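Local atomic coordinates of stage II sporulation protein Q (Bacillus subtilis, PDB entry 3TUF), a protein that forms, together with SpoIIIAH, an intercellular channel between forespore and mother cell in sporulating cells and takes part in forespore engulfment. Residues V53-Y58 with G83-E88; G102-A107 with D141-N146; D110-Y115 with N155-D160. All coordinates share one frame; numbering follows the deposited sequence.

Interaction 1 of 3, residues V53-Y58 with G83-E88; sequences VVKKFY and GIDLAE
Strand 53-55 runs antiparallel to strand 84-88, and D85 is where the two are knit most closely. Its carbonyl oxygen takes a short in-plane bond from V54 N (2.6 Å) and a weak one from K55 N, so two consecutive residues face a single partner: a classic beta bulge. The return bond, D85 N to K55 O at 2.7 Å, lands on a carbonyl lone pair; I84 CA brings its hydrogen up to the same oxygen at 3.0 Å. On the face of K55 and D85, the two side chains run side by side. With CG anti to the backbone N (chi1 -174°) and bends at its last two torsions, the K55 chain brings CE to 3.7 Å from D85 OD2, yet NZ leads away to a salt bridge with D160 and a bond to L71 O.

The opposite face carries V53 and buried L86, whose side chains cross obliquely, CG2 to CD2 3.7 Å. The solvent side is loose: exposed V54 has its CG2 4.1 Å from A87 CB, and exposed K56 turns its CB away. Farther along, the F57 ring leans obliquely on G83, and Y58 packs on T173 of the SpoIIIAH chain.

D85 is the aspartate of the M23 HxxxD signature, with S81 at the histidine position. Its carboxylate is held by H166, of the HxH motif, and by S161. Together with the nearby K55 charge, this would probably favour an ionised D85, in a site where active relatives bind zinc but the first histidine is missing.

Interaction 2 of 3, residues G102-A107 with D141-N146; sequences GTVVKA and DKVKQN
A short antiparallel ladder lays strand 142-143 along the start of strand 102-110, whose other edge is paired with strand 116-120 in the large sheet of the M23-type domain. G102 and V143 form a hydrogen-bonded pair: G102 N meets V143 O at 3.1 Å from above the carbonyl plane, and V143 N returns to G102 O at 2.9 Å, in plane. Next comes the non-hydrogen-bonded pair T103 and K142, and then V104 N gives the straightest bond, 2.7 Å to D141 O at 177°, nearly along the C=O axis.

The side chains divide between two faces. On one, T103 and K142 lie side by side, and the bent lysine chain sets its CE methylene 3.3 Å from T103 OG1 and alongside the threonine methyl. On the other, V104 CG2, anti to its own carbonyl carbon, reaches D141 CB at 4.0 Å and V143 CG1 at 4.1 Å. V143 also touches V119 of strand 116-120, while the D141 carboxylate turns to E138 N, within its own loop.

The polar work across this contact is thus done by peptide groups, with three backbone bonds fixing the register. Buried V104 and V143, with D141 CB, add a thin apolar layer on the sheltered face. Separately, the lysine meets the T103 hydroxyl and methyl through its hydrocarbon part rather than its ammonium group.

Interaction 3 of 3, residues D110-Y115 with N155-D160; sequences DPVLGY and NLYSED
The Y157 ring stands beside the tip of the 110-115 loop, with L113 laid over one of its faces. L113 CD2 sits 3.7 Å from the ring centroid, 24° off the normal, in a CH-pi contact displaced toward the CG side; the two side chains point the same way. V112 crosses the tyrosine obliquely, its CG1 anti to the backbone N and 3.7 Å from Y157 CD1. On the backbone, V112 O receives Y157 N at 3.2 Å, from above the carbonyl plane, and a weak bond from L156 N. A water ties L156 N to P111 O, and L156 CD1 rests 3.3 Å from that oxygen. An alanine at buried N155 would remove the amide and would probably leave the corner beside the V112 and L113 carbonyls less well filled.

The 110-115 loop is stiffened from within. D110 OD1 accepts V112 N at 2.7 Å on its anti lone pair and L113 N at 2.8 Å from above the carboxylate plane. D110 N bonds to G114 O, with a weak return bond from G114 N, a residue at positive phi: a three-residue β-hairpin loop closed by the D110-G114 pair and braced by an Asx turn, joining strands 102-110 and 116-120.

How the interactions relate
Interaction 1 closes before the other two open, whereas interactions 2 and 3 alternate along the chain: 102-107, 110-115, 141-146, 155-160. Strand 102-110 links those two, carrying the ladder of interaction 2 at its start and leading into the hairpin loop of interaction 3, with centres about 21 Å apart. Interactions 1 and 2 belong to the same large sheet but lie on opposite sides of the chain's centre, about 22 Å between centres. Interactions 1 and 3, about 14 Å apart, touch directly: K55 NZ and D160 OD1 form a 3.2 Å salt bridge. The 155-160 loop thereby connects the far hairpin to the surroundings of the degenerate M23 site.

Interaction 1 of 3, residues V53-Y58 with G83-E88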
# COMPACT_ATOMS: atom_id res chain seq x y z
N VAL A 53 -5.64 -4.96 42.20
CA VAL A 53 -5.36 -4.84 40.76
C VAL A 53 -4.05 -4.07 40.58
O VAL A 53 -3.96 -2.93 40.99
CB VAL A 53 -6.50 -4.06 40.10
CG1 VAL A 53 -6.18 -3.84 38.63
CG2 VAL A 53 -7.84 -4.79 40.25
N VAL A 54 -3.02 -4.67 40.01
CA VAL A 54 -1.78 -3.90 39.73
C VAL A 54 -1.61 -3.51 38.25
O VAL A 54 -0.66 -2.81 37.88
CB VAL A 54 -0.54 -4.64 40.17
CG1 VAL A 54 -0.48 -4.60 41.70
CG2 VAL A 54 -0.49 -6.11 39.50
N LYS A 55 -2.50 -4.00 37.40
CA LYS A 55 -2.63 -3.48 36.08
C LYS A 55 -4.03 -3.70 35.54
O LYS A 55 -4.68 -4.76 35.76
CB LYS A 55 -1.59 -4.07 35.14
CG LYS A 55 -1.60 -3.40 33.73
CD LYS A 55 -0.93 -4.33 32.65
CE LYS A 55 0.58 -4.56 32.94
NZ LYS A 55 1.20 -3.27 33.40
N LYS A 56 -4.48 -2.64 34.85
CA LYS A 56 -5.84 -2.50 34.30
C LYS A 56 -5.85 -2.78 32.80
O LYS A 56 -4.77 -2.77 32.16
CB LYS A 56 -6.38 -1.07 34.55
CG LYS A 56 -6.67 -0.74 35.99
CD LYS A 56 -7.03 0.78 36.08
CE LYS A 56 -7.11 1.23 37.55
NZ LYS A 56 -7.29 2.71 37.72
N PHE A 57 -7.06 -3.02 32.28
CA PHE A 57 -7.31 -3.29 30.90
C PHE A 57 -7.14 -1.93 30.16
O PHE A 57 -7.61 -0.93 30.61
CB PHE A 57 -8.73 -3.82 30.83
CG PHE A 57 -9.24 -3.99 29.44
CD1 PHE A 57 -9.63 -2.90 28.69
CD2 PHE A 57 -9.32 -5.26 28.88
CE1 PHE A 57 -10.13 -3.07 27.33
CE2 PHE A 57 -9.81 -5.45 27.54
CZ PHE A 57 -10.20 -4.37 26.77
N TYR A 58 -6.44 -1.94 29.03
CA TYR A 58 -6.19 -0.69 28.30
C TYR A 58 -7.48 -0.04 27.78
O TYR A 58 -8.26 -0.68 27.08
CB TYR A 58 -5.22 -0.94 27.14
CG TYR A 58 -4.70 0.32 26.50
CD1 TYR A 58 -5.36 0.90 25.43
CD2 TYR A 58 -3.55 0.94 26.97
CE1 TYR A 58 -4.88 2.06 24.84
CE2 TYR A 58 -3.06 2.09 26.39
CZ TYR A 58 -3.73 2.65 25.32
OH TYR A 58 -3.26 3.80 24.74
N GLY A 83 -6.57 -7.39 29.88
CA GLY A 83 -7.16 -7.80 31.16
C GLY A 83 -6.59 -7.09 32.38
O GLY A 83 -5.87 -6.07 32.27
N ILE A 84 -6.92 -7.62 33.56
CA ILE A 84 -6.35 -7.08 34.77
C ILE A 84 -5.31 -8.05 35.33
O ILE A 84 -5.39 -9.28 35.08
CB ILE A 84 -7.41 -6.81 35.80
CG1 ILE A 84 -8.08 -8.14 36.19
CG2 ILE A 84 -8.42 -5.81 35.23
CD1 ILE A 84 -9.34 -8.06 37.05
N ASP A 85 -4.34 -7.47 36.04
CA ASP A 85 -3.36 -8.21 36.81
C ASP A 85 -3.62 -8.00 38.28
O ASP A 85 -3.70 -6.86 38.75
CB ASP A 85 -1.96 -7.74 36.50
CG ASP A 85 -1.49 -8.15 35.06
OD1 ASP A 85 -2.22 -8.96 34.37
OD2 ASP A 85 -0.40 -7.67 34.65
N LEU A 86 -3.73 -9.09 39.01
CA LEU A 86 -3.98 -9.05 40.46
C LEU A 86 -2.73 -9.51 41.16
O LEU A 86 -2.14 -10.53 40.73
CB LEU A 86 -5.12 -10.01 40.81
CG LEU A 86 -6.42 -9.43 40.31
CD1 LEU A 86 -7.52 -10.51 40.17
CD2 LEU A 86 -6.88 -8.21 41.23
N ALA A 87 -2.30 -8.80 42.20
CA ALA A 87 -1.16 -9.30 43.05
C ALA A 87 -1.47 -8.99 44.52
O ALA A 87 -2.28 -8.08 44.79
CB ALA A 87 0.20 -8.73 42.64
N GLU A 88 -0.88 -9.78 45.43
CA GLU A 88 -1.04 -9.69 46.88
C GLU A 88 -0.08 -8.60 47.39
O GLU A 88 0.98 -8.39 46.78
CB GLU A 88 -0.69 -11.06 47.52
CG GLU A 88 -0.77 -11.15 49.10
CD GLU A 88 0.58 -10.77 49.85
OE1 GLU A 88 1.68 -11.04 49.31
OE2 GLU A 88 0.53 -10.20 50.98

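Interaction 2 of 3, residues G102-A107 with D141-N146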
# COMPACT_ATOMS: atom_id res chain seq x y z
N GLY A 102 -17.70 -23.43 34.12
CA GLY A 102 -17.53 -23.73 32.71
C GLY A 102 -16.69 -24.93 32.51
O GLY A 102 -16.54 -25.75 33.41
N THR A 103 -16.12 -25.03 31.32
CA THR A 103 -15.32 -26.17 30.96
C THR A 103 -13.96 -25.69 30.57
O THR A 103 -13.84 -24.78 29.75
CB THR A 103 -15.89 -26.86 29.77
OG1 THR A 103 -17.22 -27.26 30.08
CG2 THR A 103 -15.07 -28.07 29.42
N VAL A 104 -12.93 -26.32 31.12
CA VAL A 104 -11.56 -25.94 30.87
C VAL A 104 -11.24 -26.33 29.45
O VAL A 104 -11.23 -27.52 29.14
CB VAL A 104 -10.58 -26.68 31.80
CG1 VAL A 104 -9.09 -26.46 31.33
CG2 VAL A 104 -10.81 -26.24 33.23
N VAL A 105 -11.01 -25.35 28.58
CA VAL A 105 -10.69 -25.72 27.23
C VAL A 105 -9.21 -25.63 27.01
O VAL A 105 -8.72 -26.10 26.03
CB VAL A 105 -11.52 -24.95 26.19
CG1 VAL A 105 -12.99 -25.44 26.24
CG2 VAL A 105 -11.43 -23.41 26.39
N LYS A 106 -8.47 -25.06 27.95
CA LYS A 106 -7.04 -24.95 27.74
C LYS A 106 -6.29 -24.93 29.05
O LYS A 106 -6.66 -24.21 29.98
CB LYS A 106 -6.70 -23.68 26.96
CG LYS A 106 -5.29 -23.74 26.42
CD LYS A 106 -4.63 -22.40 26.27
CE LYS A 106 -4.78 -21.78 24.88
NZ LYS A 106 -3.58 -20.91 24.69
N ALA A 107 -5.22 -25.71 29.13
CA ALA A 107 -4.39 -25.69 30.35
C ALA A 107 -2.97 -26.10 30.03
O ALA A 107 -2.68 -27.32 29.94
CB ALA A 107 -4.96 -26.57 31.35
N ASP A 141 -11.70 -30.65 32.10
CA ASP A 141 -12.26 -30.48 33.45
C ASP A 141 -13.45 -29.50 33.40
O ASP A 141 -13.37 -28.46 32.73
CB ASP A 141 -11.17 -30.01 34.44
CG ASP A 141 -10.19 -31.13 34.84
OD1 ASP A 141 -10.51 -32.29 34.53
OD2 ASP A 141 -9.11 -30.86 35.45
N LYS A 142 -14.57 -29.87 34.02
CA LYS A 142 -15.69 -28.96 34.29
C LYS A 142 -15.32 -28.28 35.58
O LYS A 142 -15.05 -28.99 36.52
CB LYS A 142 -16.92 -29.78 34.64
CG LYS A 142 -17.94 -29.91 33.57
CD LYS A 142 -17.53 -30.94 32.57
CE LYS A 142 -17.80 -30.37 31.18
NZ LYS A 142 -18.46 -31.33 30.25
N VAL A 143 -15.30 -26.95 35.68
CA VAL A 143 -15.10 -26.32 37.00
C VAL A 143 -16.33 -25.55 37.42
O VAL A 143 -17.16 -25.17 36.57
CB VAL A 143 -13.88 -25.36 37.07
CG1 VAL A 143 -12.57 -26.13 36.93
CG2 VAL A 143 -13.96 -24.31 36.02
N LYS A 144 -16.43 -25.32 38.73
CA LYS A 144 -17.49 -24.49 39.29
C LYS A 144 -16.88 -23.15 39.75
O LYS A 144 -15.65 -23.03 39.98
CB LYS A 144 -18.34 -25.25 40.39
CG LYS A 144 -17.53 -26.17 41.30
CD LYS A 144 -18.29 -27.34 42.07
CE LYS A 144 -17.31 -28.44 42.68
NZ LYS A 144 -16.22 -27.99 43.66
N GLN A 145 -17.74 -22.12 39.81
CA GLN A 145 -17.38 -20.79 40.24
C GLN A 145 -16.67 -20.85 41.60
O GLN A 145 -17.15 -21.51 42.47
CB GLN A 145 -18.67 -19.98 40.34
CG GLN A 145 -18.43 -18.60 40.89
CD GLN A 145 -19.49 -17.56 40.53
OE1 GLN A 145 -20.68 -17.74 40.82
NE2 GLN A 145 -19.05 -16.45 39.93
N ASN A 146 -15.52 -20.20 41.76
CA ASN A 146 -14.70 -20.21 43.00
C ASN A 146 -13.87 -21.45 43.26
O ASN A 146 -13.15 -21.57 44.29
CB ASN A 146 -15.52 -19.84 44.24
CG ASN A 146 -15.94 -18.40 44.19
OD1 ASN A 146 -17.09 -18.08 43.87
ND2 ASN A 146 -14.97 -17.51 44.38

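Interaction 3 of 3, residues D110-Y115 with N155-D160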
# COMPACT_ATOMS: atom_id res chain seq x y z
N ASP A 110 3.36 -22.27 29.25
CA ASP A 110 3.93 -21.57 28.11
C ASP A 110 5.23 -20.96 28.61
O ASP A 110 5.27 -20.39 29.70
CB ASP A 110 3.01 -20.44 27.76
CG ASP A 110 3.49 -19.66 26.60
OD1 ASP A 110 4.43 -18.81 26.73
OD2 ASP A 110 2.88 -19.94 25.53
N PRO A 111 6.31 -21.04 27.83
CA PRO A 111 7.57 -20.54 28.46
C PRO A 111 7.61 -19.03 28.67
O PRO A 111 8.39 -18.53 29.51
CB PRO A 111 8.66 -20.98 27.48
CG PRO A 111 7.86 -21.06 26.06
CD PRO A 111 6.48 -21.56 26.45
N VAL A 112 6.77 -18.29 27.94
CA VAL A 112 6.69 -16.85 28.11
C VAL A 112 5.56 -16.44 29.04
O VAL A 112 5.74 -15.59 29.93
CB VAL A 112 6.47 -16.22 26.79
CG1 VAL A 112 6.12 -14.69 26.92
CG2 VAL A 112 7.70 -16.46 25.96
N LEU A 113 4.39 -17.03 28.83
CA LEU A 113 3.17 -16.72 29.60
C LEU A 113 3.03 -17.39 31.01
O LEU A 113 2.20 -16.97 31.82
CB LEU A 113 1.93 -17.00 28.74
CG LEU A 113 1.80 -16.19 27.43
CD1 LEU A 113 0.44 -16.46 26.63
CD2 LEU A 113 2.03 -14.69 27.71
N GLY A 114 3.85 -18.40 31.33
CA GLY A 114 3.60 -19.29 32.50
C GLY A 114 2.47 -20.27 32.14
O GLY A 114 2.11 -20.46 30.95
N TYR A 115 1.87 -20.89 33.12
CA TYR A 115 0.64 -21.63 32.81
C TYR A 115 -0.52 -20.79 32.31
O TYR A 115 -0.70 -19.65 32.75
CB TYR A 115 0.18 -22.37 34.01
CG TYR A 115 0.83 -23.70 34.12
CD1 TYR A 115 0.28 -24.83 33.46
CD2 TYR A 115 1.98 -23.87 34.94
CE1 TYR A 115 0.88 -26.13 33.62
CE2 TYR A 115 2.58 -25.15 35.11
CZ TYR A 115 2.01 -26.25 34.44
OH TYR A 115 2.59 -27.47 34.62
N ASN A 155 6.28 -14.25 35.51
CA ASN A 155 6.13 -14.39 34.09
C ASN A 155 7.24 -13.77 33.36
O ASN A 155 7.82 -12.78 33.83
CB ASN A 155 5.01 -13.45 33.66
CG ASN A 155 4.08 -14.14 32.84
OD1 ASN A 155 4.33 -15.34 32.50
ND2 ASN A 155 2.99 -13.49 32.51
N LEU A 156 7.46 -14.23 32.15
CA LEU A 156 8.36 -13.48 31.26
C LEU A 156 7.65 -12.27 30.64
O LEU A 156 8.18 -11.17 30.62
CB LEU A 156 9.01 -14.38 30.20
CG LEU A 156 10.21 -15.16 30.81
CD1 LEU A 156 10.71 -16.24 29.82
CD2 LEU A 156 11.35 -14.25 31.33
N TYR A 157 6.43 -12.52 30.20
CA TYR A 157 5.60 -11.55 29.49
C TYR A 157 5.45 -10.17 30.21
O TYR A 157 5.83 -9.12 29.66
CB TYR A 157 4.24 -12.21 29.26
CG TYR A 157 3.45 -11.63 28.12
CD1 TYR A 157 3.90 -11.74 26.79
CD2 TYR A 157 2.23 -11.00 28.35
CE1 TYR A 157 3.17 -11.24 25.74
CE2 TYR A 157 1.49 -10.49 27.32
CZ TYR A 157 1.96 -10.61 26.02
OH TYR A 157 1.20 -10.08 25.01
N SER A 158 4.94 -10.18 31.43
CA SER A 158 4.88 -8.95 32.18
C SER A 158 5.70 -9.08 33.44
O SER A 158 5.16 -9.36 34.49
CB SER A 158 3.41 -8.58 32.48
OG SER A 158 2.56 -9.73 32.51
N GLU A 159 7.01 -8.89 33.39
CA GLU A 159 7.78 -9.09 34.64
C GLU A 159 7.40 -8.02 35.62
O GLU A 159 7.54 -8.23 36.82
CB GLU A 159 9.29 -9.05 34.45
CG GLU A 159 9.74 -9.31 33.03
CD GLU A 159 11.03 -10.09 32.98
OE1 GLU A 159 11.94 -9.78 33.80
OE2 GLU A 159 11.14 -11.01 32.13
N ASP A 160 6.92 -6.90 35.08
CA ASP A 160 6.53 -5.71 35.88
C ASP A 160 5.34 -5.90 36.86
O ASP A 160 5.19 -5.12 37.79
CB ASP A 160 6.33 -4.45 34.96
CG ASP A 160 4.95 -4.44 34.25
OD1 ASP A 160 4.02 -3.80 34.77
OD2 ASP A 160 4.78 -5.08 33.17
O HOH W 1 7.18 -17.27 31.87